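Local atomic coordinates of probable endoglucanase (Gluconacetobacter xylinus, PDB entry 1WZZ), a protein that hydrolyses internal beta-1,4-glucosidic linkages in carboxymethyl-cellulose as a family 8 glycoside hydrolase and is required for cellulose biosynthesis in its bacterium. Residues 35-40 with 49-54; 66-71 with 122-127; 111-116 with 174-179. All blocks are in the same frame, centred on the assembly; numbering follows the deposited sequence.

Contact 1: 35-40 with 49-54; sequences GRVVDT and EGQGYG. With SO4 (sulfate ion), chain B.
Val-37 and Gln-51 bring their CA atoms to 5.9 Å where the irregular chain 35-40 passes beside helix 48-61, one of the helices of the (alpha/alpha)6 barrel of family 8. The Gln-51 chain bends at chi2 (-49°), and both ends of its amide are used against loop backbone. Gln-51 NE2 donates to Gly-35 O over 3.0 Å, nearly straight at 164°, with the acceptor close to the amide plane. At the other end of the amide, Gln-51 OE1 accepts from Val-37 N at 2.8 Å on a lone pair in the carbonyl plane. The paired bonds fix the rotation of the amide, and NE2 has a further acceptor in Met-70 O of helix 64-77. A water 2.7 Å from Val-37 O also reaches Gln-51 OE1. Val-37 lays CB and both methyls near Gly-50 O, while Asp-39 OD1 comes within 3.6 Å of Gly-50 CA, an approach that the bare glycine allows. Asp-39 OD2 is held by His-47. Glu-49, the proton donor by similarity, directly precedes this glycine. Arg-36 turns from the helix and holds a sulfate, probably from the crystallisation liquor, side-on: NE reaches O1 and Arg-36 NH2 reaches sulfate O2, the latter at 2.8 Å.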
loop_
_atom_site.group_PDB
_atom_site.type_symbol
_atom_site.label_atom_id
_atom_site.label_comp_id
_atom_site.label_asym_id
_atom_site.label_seq_id
_atom_site.Cartn_x
_atom_site.Cartn_y
_atom_site.Cartn_z
ATOM N N GLY A 35 -9.829 2.032 19.004
ATOM C CA GLY A 35 -9.928 1.534 17.641
ATOM C C GLY A 35 -8.901 2.221 16.754
ATOM O O GLY A 35 -8.764 1.876 15.582
ATOM N N ARG A 36 -8.172 3.178 17.313
ATOM C CA ARG A 36 -7.151 3.916 16.577
ATOM C C ARG A 36 -5.824 3.158 16.541
ATOM O O ARG A 36 -5.373 2.641 17.567
ATOM C CB ARG A 36 -6.966 5.287 17.236
ATOM C CG ARG A 36 -5.947 6.164 16.621
ATOM C CD ARG A 36 -6.033 7.594 17.182
ATOM N NE ARG A 36 -5.421 7.734 18.497
ATOM C CZ ARG A 36 -4.140 8.015 18.692
ATOM N NH1 ARG A 36 -3.332 8.187 17.658
ATOM N NH2 ARG A 36 -3.667 8.135 19.926
ATOM N N VAL A 37 -5.235 3.043 15.347
ATOM C CA VAL A 37 -3.924 2.408 15.183
ATOM C C VAL A 37 -2.880 3.524 15.317
ATOM O O VAL A 37 -2.938 4.544 14.616
ATOM C CB VAL A 37 -3.811 1.730 13.783
ATOM C CG1 VAL A 37 -2.359 1.216 13.519
ATOM C CG2 VAL A 37 -4.808 0.609 13.710
ATOM N N VAL A 38 -1.933 3.356 16.240
ATOM C CA VAL A 38 -0.910 4.379 16.444
ATOM C C VAL A 38 0.247 4.047 15.512
ATOM O O VAL A 38 1.060 3.178 15.812
ATOM C CB VAL A 38 -0.450 4.395 17.921
ATOM C CG1 VAL A 38 0.741 5.306 18.087
ATOM C CG2 VAL A 38 -1.587 4.882 18.790
ATOM N N ASP A 39 0.316 4.732 14.367
ATOM C CA ASP A 39 1.354 4.425 13.386
ATOM C C ASP A 39 2.557 5.353 13.366
ATOM O O ASP A 39 3.278 5.424 12.371
ATOM C CB ASP A 39 0.737 4.280 11.972
ATOM C CG ASP A 39 -0.060 5.500 11.524
ATOM O OD1 ASP A 39 -0.606 5.471 10.398
ATOM O OD2 ASP A 39 -0.144 6.479 12.277
ATOM N N THR A 40 2.779 6.025 14.493
ATOM C CA THR A 40 3.882 6.958 14.687
ATOM C C THR A 40 4.542 6.642 16.036
ATOM O O THR A 40 3.939 5.989 16.884
ATOM C CB THR A 40 3.371 8.424 14.705
ATOM O OG1 THR A 40 4.249 9.239 13.922
ATOM C CG2 THR A 40 3.326 8.964 16.139
ATOM N N GLU A 49 -4.001 5.048 6.133
ATOM C CA GLU A 49 -3.221 3.846 5.829
ATOM C C GLU A 49 -3.110 2.909 7.034
ATOM O O GLU A 49 -3.247 1.691 6.909
ATOM C CB GLU A 49 -1.804 4.226 5.376
ATOM C CG GLU A 49 -1.766 4.790 3.976
ATOM C CD GLU A 49 -1.701 6.302 3.946
ATOM O OE1 GLU A 49 -1.144 6.811 2.941
ATOM O OE2 GLU A 49 -2.204 6.971 4.902
ATOM N N GLY A 50 -2.875 3.493 8.200
ATOM C CA GLY A 50 -2.743 2.696 9.420
ATOM C C GLY A 50 -4.023 1.956 9.732
ATOM O O GLY A 50 -3.984 0.784 10.098
ATOM N N GLN A 51 -5.163 2.638 9.646
ATOM C CA GLN A 51 -6.430 1.964 9.894
ATOM C C GLN A 51 -6.624 0.858 8.868
ATOM O O GLN A 51 -7.072 -0.225 9.195
ATOM C CB GLN A 51 -7.600 2.952 9.784
ATOM C CG GLN A 51 -7.629 4.019 10.849
ATOM C CD GLN A 51 -7.462 3.485 12.258
ATOM O OE1 GLN A 51 -6.448 3.762 12.886
ATOM N NE2 GLN A 51 -8.457 2.738 12.763
ATOM N N GLY A 52 -6.288 1.149 7.611
ATOM C CA GLY A 52 -6.441 0.167 6.550
ATOM C C GLY A 52 -5.591 -1.075 6.749
ATOM O O GLY A 52 -6.043 -2.217 6.561
ATOM N N TYR A 53 -4.334 -0.869 7.104
ATOM C CA TYR A 53 -3.474 -2.013 7.354
ATOM C C TYR A 53 -4.008 -2.810 8.539
ATOM O O TYR A 53 -4.125 -4.023 8.457
ATOM C CB TYR A 53 -2.045 -1.555 7.691
ATOM C CG TYR A 53 -1.246 -1.123 6.484
ATOM C CD1 TYR A 53 -1.170 -1.926 5.344
ATOM C CD2 TYR A 53 -0.564 0.086 6.497
ATOM C CE1 TYR A 53 -0.418 -1.515 4.227
ATOM C CE2 TYR A 53 0.185 0.506 5.403
ATOM C CZ TYR A 53 0.250 -0.292 4.279
ATOM O OH TYR A 53 0.970 0.177 3.199
ATOM N N GLY A 54 -4.309 -2.117 9.630
ATOM C CA GLY A 54 -4.804 -2.810 10.805
ATOM C C GLY A 54 -6.060 -3.601 10.502
ATOM O O GLY A 54 -6.174 -4.760 10.905
HETATM S S SO4 B . -6.750 7.208 21.964
HETATM O O1 SO4 B . -6.914 6.626 20.615
HETATM O O2 SO4 B . -5.634 8.170 21.964
HETATM O O3 SO4 B . -6.448 6.136 22.925
HETATM O O4 SO4 B . -8.012 7.877 22.331
HETATM O O HOH W 1 -3.807 4.822 12.054
#

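Contact 2: 66-71 with 122-127; sequences SFQSMW and FQRPDY
Asp-126 OD2 accepts hydrogen bonds from Arg-124 NH1 at 2.9 Å and from a water that is itself weakly bonded to Trp-71 NE1 across the contact. Its partner oxygen Asp-126 OD1 meets Arg-124 NE at 2.8 Å, so the guanidinium grips the carboxylate side-on, with both oxygens using syn lone pairs. Both bonds are almost straight (176° at NE and 172° at NH1) and lie in the guanidinium plane, consistent with the salt bridge holding the guanidinium in its rotation. The remaining nitrogen, Arg-124 NH2, makes a weak bond to Gln-68 OE1, 3.3 Å away, with the two side chains crossing at about a right angle. Arg-124 is the N-cap residue of helix 125-142, and the preceding helix 105-122 ends in a Schellman motif at Gln-123; the turn between these consecutive barrel helices is thus laid against helix 64-77. Beneath the polar layer lies an aromatic cluster of Phe-67, Trp-71 and Tyr-127. Phe-67 CE2 sits over one face of the Tyr-127 ring, offset toward the rim and 3.6 Å from Tyr-127 CE1, the planes meeting at 52°. The opposite face has Arg-124 NE above it. Trp-71 CD1 comes to 3.7 Å from Tyr-127 CE2, in an oblique approach. Tyr-127 OH touches Gln-68 CG at 3.2 Å, and Phe-67 CB meets Phe-122 CE2 at 4.4 Å.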
loop_
_atom_site.group_PDB
_atom_site.type_symbol
_atom_site.label_atom_id
_atom_site.label_comp_id
_atom_site.label_asym_id
_atom_site.label_seq_id
_atom_site.Cartn_x
_atom_site.Cartn_y
_atom_site.Cartn_z
ATOM N N SER A 66 -11.592 -6.716 16.963
ATOM C CA SER A 66 -10.662 -5.630 16.663
ATOM C C SER A 66 -11.040 -4.950 15.338
ATOM O O SER A 66 -10.910 -3.728 15.217
ATOM C CB SER A 66 -9.219 -6.157 16.562
ATOM O OG SER A 66 -8.783 -6.642 17.829
ATOM N N PHE A 67 -11.459 -5.742 14.366
ATOM C CA PHE A 67 -11.863 -5.183 13.068
ATOM C C PHE A 67 -12.996 -4.166 13.264
ATOM O O PHE A 67 -12.953 -3.053 12.732
ATOM C CB PHE A 67 -12.340 -6.271 12.116
ATOM C CG PHE A 67 -12.641 -5.749 10.752
ATOM C CD1 PHE A 67 -11.661 -5.736 9.765
ATOM C CD2 PHE A 67 -13.889 -5.183 10.482
ATOM C CE1 PHE A 67 -11.917 -5.170 8.524
ATOM C CE2 PHE A 67 -14.158 -4.603 9.249
ATOM C CZ PHE A 67 -13.177 -4.593 8.263
ATOM N N GLN A 68 -14.000 -4.563 14.035
ATOM C CA GLN A 68 -15.138 -3.690 14.314
ATOM C C GLN A 68 -14.727 -2.381 14.956
ATOM O O GLN A 68 -15.193 -1.302 14.570
ATOM C CB GLN A 68 -16.125 -4.440 15.222
ATOM C CG GLN A 68 -16.856 -5.546 14.497
ATOM C CD GLN A 68 -17.689 -6.428 15.427
ATOM O OE1 GLN A 68 -18.593 -7.146 14.972
ATOM N NE2 GLN A 68 -17.381 -6.390 16.720
ATOM N N SER A 69 -13.846 -2.473 15.944
ATOM C CA SER A 69 -13.357 -1.308 16.641
ATOM C C SER A 69 -12.600 -0.369 15.703
ATOM O O SER A 69 -12.826 0.841 15.725
ATOM C CB SER A 69 -12.440 -1.731 17.797
ATOM O OG SER A 69 -12.001 -0.606 18.558
HETATM N N MSE A 70 -11.699 -0.911 14.882
HETATM C CA MSE A 70 -10.928 -0.063 13.981
HETATM C C MSE A 70 -11.770 0.540 12.875
HETATM O O MSE A 70 -11.528 1.675 12.471
HETATM C CB MSE A 70 -9.753 -0.837 13.358
HETATM C CG MSE A 70 -8.717 -1.222 14.399
HETATM SE SE MSE A 70 -7.200 -2.149 13.563
HETATM C CE MSE A 70 -8.073 -3.787 13.385
ATOM N N TRP A 71 -12.724 -0.209 12.369
ATOM C CA TRP A 71 -13.572 0.322 11.297
ATOM C C TRP A 71 -14.492 1.401 11.856
ATOM O O TRP A 71 -14.663 2.478 11.264
ATOM C CB TRP A 71 -14.370 -0.814 10.675
ATOM C CG TRP A 71 -15.419 -0.392 9.695
ATOM C CD1 TRP A 71 -16.667 -0.918 9.593
ATOM C CD2 TRP A 71 -15.327 0.626 8.662
ATOM N NE1 TRP A 71 -17.369 -0.311 8.574
ATOM C CE2 TRP A 71 -16.578 0.641 7.989
ATOM C CE3 TRP A 71 -14.324 1.520 8.248
ATOM C CZ2 TRP A 71 -16.857 1.517 6.924
ATOM C CZ3 TRP A 71 -14.610 2.399 7.177
ATOM C CH2 TRP A 71 -15.870 2.383 6.540
ATOM N N PHE A 122 -16.511 -12.850 7.723
ATOM C CA PHE A 122 -17.435 -12.756 8.846
ATOM C C PHE A 122 -18.919 -12.780 8.451
ATOM O O PHE A 122 -19.774 -12.630 9.328
ATOM C CB PHE A 122 -17.133 -11.475 9.641
ATOM C CG PHE A 122 -15.694 -11.377 10.118
ATOM C CD1 PHE A 122 -15.121 -12.411 10.843
ATOM C CD2 PHE A 122 -14.937 -10.229 9.862
ATOM C CE1 PHE A 122 -13.804 -12.307 11.315
ATOM C CE2 PHE A 122 -13.604 -10.108 10.336
ATOM C CZ PHE A 122 -13.051 -11.147 11.058
ATOM N N GLN A 123 -19.199 -12.956 7.156
ATOM C CA GLN A 123 -20.579 -12.996 6.630
ATOM C C GLN A 123 -21.327 -11.734 7.050
ATOM O O GLN A 123 -22.416 -11.770 7.664
ATOM C CB GLN A 123 -21.303 -14.245 7.149
ATOM C CG GLN A 123 -20.687 -15.531 6.616
ATOM C CD GLN A 123 -21.387 -16.784 7.125
ATOM O OE1 GLN A 123 -21.201 -17.873 6.578
ATOM N NE2 GLN A 123 -22.187 -16.637 8.177
ATOM N N ARG A 124 -20.718 -10.598 6.713
ATOM C CA ARG A 124 -21.253 -9.293 7.046
ATOM C C ARG A 124 -21.542 -8.543 5.753
ATOM O O ARG A 124 -20.668 -7.900 5.174
ATOM C CB ARG A 124 -20.227 -8.512 7.876
ATOM C CG ARG A 124 -20.086 -8.962 9.309
ATOM C CD ARG A 124 -21.255 -8.477 10.149
ATOM N NE ARG A 124 -21.336 -7.023 10.208
ATOM C CZ ARG A 124 -20.980 -6.286 11.256
ATOM N NH1 ARG A 124 -21.088 -4.963 11.220
ATOM N NH2 ARG A 124 -20.526 -6.871 12.359
ATOM N N PRO A 125 -22.796 -8.593 5.280
ATOM C CA PRO A 125 -23.119 -7.888 4.039
ATOM C C PRO A 125 -22.944 -6.376 4.073
ATOM O O PRO A 125 -22.750 -5.748 3.019
ATOM C CB PRO A 125 -24.574 -8.330 3.747
ATOM C CG PRO A 125 -25.107 -8.603 5.131
ATOM C CD PRO A 125 -23.968 -9.314 5.814
ATOM N N ASP A 126 -23.035 -5.778 5.256
ATOM C CA ASP A 126 -22.845 -4.345 5.360
ATOM C C ASP A 126 -21.386 -4.007 5.011
ATOM O O ASP A 126 -21.138 -2.982 4.398
ATOM C CB ASP A 126 -23.214 -3.836 6.768
ATOM C CG ASP A 126 -22.433 -4.523 7.871
ATOM O OD1 ASP A 126 -22.363 -5.771 7.876
ATOM O OD2 ASP A 126 -21.900 -3.800 8.741
ATOM N N TYR A 127 -20.430 -4.861 5.398
ATOM C CA TYR A 127 -19.014 -4.586 5.054
ATOM C C TYR A 127 -18.799 -4.653 3.540
ATOM O O TYR A 127 -18.007 -3.881 2.965
ATOM C CB TYR A 127 -18.096 -5.609 5.751
ATOM C CG TYR A 127 -18.002 -5.465 7.247
ATOM C CD1 TYR A 127 -17.437 -6.491 8.012
ATOM C CD2 TYR A 127 -18.425 -4.315 7.902
ATOM C CE1 TYR A 127 -17.291 -6.372 9.378
ATOM C CE2 TYR A 127 -18.286 -4.181 9.290
ATOM C CZ TYR A 127 -17.713 -5.219 10.019
ATOM O OH TYR A 127 -17.573 -5.090 11.399
HETATM O O HOH W 2 -20.714 -1.176 8.388
#

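Contact 3: 111-116 with 174-179; sequences IALALG and MPSLLQ
Gln-179 has CG anti to its backbone N (chi1 -176°) and continues extended through chi2 (167°), a straight reach that carries its amide from helix 174-184 to the backbone of helix 105-122. There Gln-179 NE2 donates to Leu-113 O over 3.1 Å. The N-H points nearly straight at the oxygen and the acceptor lies close to the amide plane, but NE2 approaches from well to the side of the C=O bond. The amide rests on Gly-116, whose CA is 3.6 Å from Gln-179 OE1; with no side chain there, the helix surface is open to it. Leu-113 crosses the glutamine at about a right angle, its CD1 3.7 Å from Gln-179 NE2, while Leu-113 CD2 meets Pro-175 CG at 4.2 Å. Ser-176 OG packs against Leu-113 CB at 3.5 Å, where the CA atoms of Leu-113 and Ser-176 approach to 4.9 Å. Both helices belong to the (alpha/alpha)6 barrel; the axes of segments 111-116 and 174-179 come within 9.1 Å and cross at 59°. Tyr-135 OH of helix 125-142 bonds to both Ser-176 OG and Gln-179 NE2, and OG also bonds to Leu-109 O. These bonds give the buried Gln-179 NE2 and Ser-176 OG partners on helices 105-122 and 125-142, and so link three helices.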
loop_
_atom_site.group_PDB
_atom_site.type_symbol
_atom_site.label_atom_id
_atom_site.label_comp_id
_atom_site.label_asym_id
_atom_site.label_seq_id
_atom_site.Cartn_x
_atom_site.Cartn_y
_atom_site.Cartn_z
ATOM N N ILE A 111 -8.464 0.169 3.180
ATOM C CA ILE A 111 -9.674 0.055 3.982
ATOM C C ILE A 111 -10.739 -0.713 3.204
ATOM O O ILE A 111 -11.396 -1.600 3.760
ATOM C CB ILE A 111 -10.174 1.462 4.390
ATOM C CG1 ILE A 111 -9.191 2.051 5.398
ATOM C CG2 ILE A 111 -11.576 1.368 4.996
ATOM C CD1 ILE A 111 -9.447 3.546 5.722
ATOM N N ALA A 112 -10.923 -0.372 1.924
ATOM C CA ALA A 112 -11.907 -1.096 1.099
ATOM C C ALA A 112 -11.520 -2.572 0.969
ATOM O O ALA A 112 -12.383 -3.446 0.998
ATOM C CB ALA A 112 -12.017 -0.474 -0.292
ATOM N N LEU A 113 -10.232 -2.847 0.768
ATOM C CA LEU A 113 -9.777 -4.232 0.667
ATOM C C LEU A 113 -10.172 -4.977 1.938
ATOM O O LEU A 113 -10.767 -6.065 1.875
ATOM C CB LEU A 113 -8.258 -4.287 0.514
ATOM C CG LEU A 113 -7.677 -5.714 0.503
ATOM C CD1 LEU A 113 -8.213 -6.545 -0.677
ATOM C CD2 LEU A 113 -6.187 -5.574 0.413
ATOM N N ALA A 114 -9.836 -4.384 3.086
ATOM C CA ALA A 114 -10.122 -4.997 4.390
ATOM C C ALA A 114 -11.618 -5.263 4.557
ATOM O O ALA A 114 -12.018 -6.315 5.052
ATOM C CB ALA A 114 -9.621 -4.093 5.530
ATOM N N LEU A 115 -12.439 -4.300 4.161
ATOM C CA LEU A 115 -13.897 -4.485 4.286
ATOM C C LEU A 115 -14.430 -5.606 3.400
ATOM O O LEU A 115 -15.296 -6.384 3.825
ATOM C CB LEU A 115 -14.600 -3.159 3.982
ATOM C CG LEU A 115 -14.512 -2.111 5.121
ATOM C CD1 LEU A 115 -14.803 -0.692 4.580
ATOM C CD2 LEU A 115 -15.522 -2.461 6.255
ATOM N N GLY A 116 -13.934 -5.706 2.170
ATOM C CA GLY A 116 -14.371 -6.795 1.316
ATOM C C GLY A 116 -13.923 -8.118 1.929
ATOM O O GLY A 116 -14.681 -9.072 1.937
HETATM N N MSE A 174 -2.746 -3.682 -5.569
HETATM C CA MSE A 174 -3.222 -4.719 -6.502
HETATM C C MSE A 174 -4.380 -5.626 -6.122
HETATM O O MSE A 174 -5.353 -5.740 -6.881
HETATM C CB MSE A 174 -2.057 -5.601 -6.930
HETATM C CG MSE A 174 -1.160 -4.951 -7.916
HETATM SE SE MSE A 174 -2.252 -4.430 -9.367
HETATM C CE MSE A 174 -2.273 -2.529 -9.056
ATOM N N PRO A 175 -4.263 -6.354 -5.006
ATOM C CA PRO A 175 -5.358 -7.225 -4.593
ATOM C C PRO A 175 -6.650 -6.431 -4.398
ATOM O O PRO A 175 -7.735 -6.969 -4.578
ATOM C CB PRO A 175 -4.877 -7.814 -3.265
ATOM C CG PRO A 175 -3.819 -6.873 -2.797
ATOM C CD PRO A 175 -3.112 -6.510 -4.093
ATOM N N SER A 176 -6.524 -5.172 -3.979
ATOM C CA SER A 176 -7.730 -4.360 -3.794
ATOM C C SER A 176 -8.360 -3.990 -5.135
ATOM O O SER A 176 -9.606 -3.928 -5.250
ATOM C CB SER A 176 -7.406 -3.088 -2.994
ATOM O OG SER A 176 -8.621 -2.485 -2.518
ATOM N N LEU A 177 -7.545 -3.727 -6.159
ATOM C CA LEU A 177 -8.119 -3.408 -7.485
ATOM C C LEU A 177 -8.853 -4.639 -8.030
ATOM O O LEU A 177 -9.910 -4.524 -8.671
ATOM C CB LEU A 177 -7.025 -2.971 -8.465
ATOM C CG LEU A 177 -6.218 -1.742 -8.049
ATOM C CD1 LEU A 177 -5.189 -1.421 -9.152
ATOM C CD2 LEU A 177 -7.141 -0.575 -7.805
ATOM N N LEU A 178 -8.307 -5.832 -7.774
ATOM C CA LEU A 178 -8.954 -7.044 -8.240
ATOM C C LEU A 178 -10.283 -7.219 -7.496
ATOM O O LEU A 178 -11.303 -7.544 -8.109
ATOM C CB LEU A 178 -8.055 -8.267 -8.008
ATOM C CG LEU A 178 -6.832 -8.456 -8.922
ATOM C CD1 LEU A 178 -6.005 -9.657 -8.402
ATOM C CD2 LEU A 178 -7.259 -8.697 -10.369
ATOM N N GLN A 179 -10.272 -7.002 -6.186
ATOM C CA GLN A 179 -11.496 -7.124 -5.413
ATOM C C GLN A 179 -12.542 -6.107 -5.870
ATOM O O GLN A 179 -13.747 -6.408 -5.875
ATOM C CB GLN A 179 -11.223 -6.919 -3.933
ATOM C CG GLN A 179 -12.478 -7.149 -3.114
ATOM C CD GLN A 179 -12.201 -7.273 -1.665
ATOM O OE1 GLN A 179 -12.247 -8.377 -1.100
ATOM N NE2 GLN A 179 -11.911 -6.146 -1.028
#

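In the fold
Contacts 1 and 3 are buried, whereas contact 2 lies farther from the chain's centre and is partly open to solvent. The chemistry follows: in each buried contact a glutamine amide bonds to backbone, to a C=O and an N-H in contact 1 and to one C=O in contact 3, while contact 2 places an ionic pair outside an aromatic cluster. Neighbouring elements join them. Contacts 1 and 2 use the consecutive helices 48-61 and 64-77, and helix 105-122 supplies contact 3 and ends in contact 2. Leu-115 CD2 packs on Trp-71 and Phe-67, and Ile-111 on Gly-52. Contact 1 includes Glu-49; in contact 3 the Ser-176 side chain is about 9 Å from that of Asp-106, the predicted nucleophile. Contact 2 is remote from both.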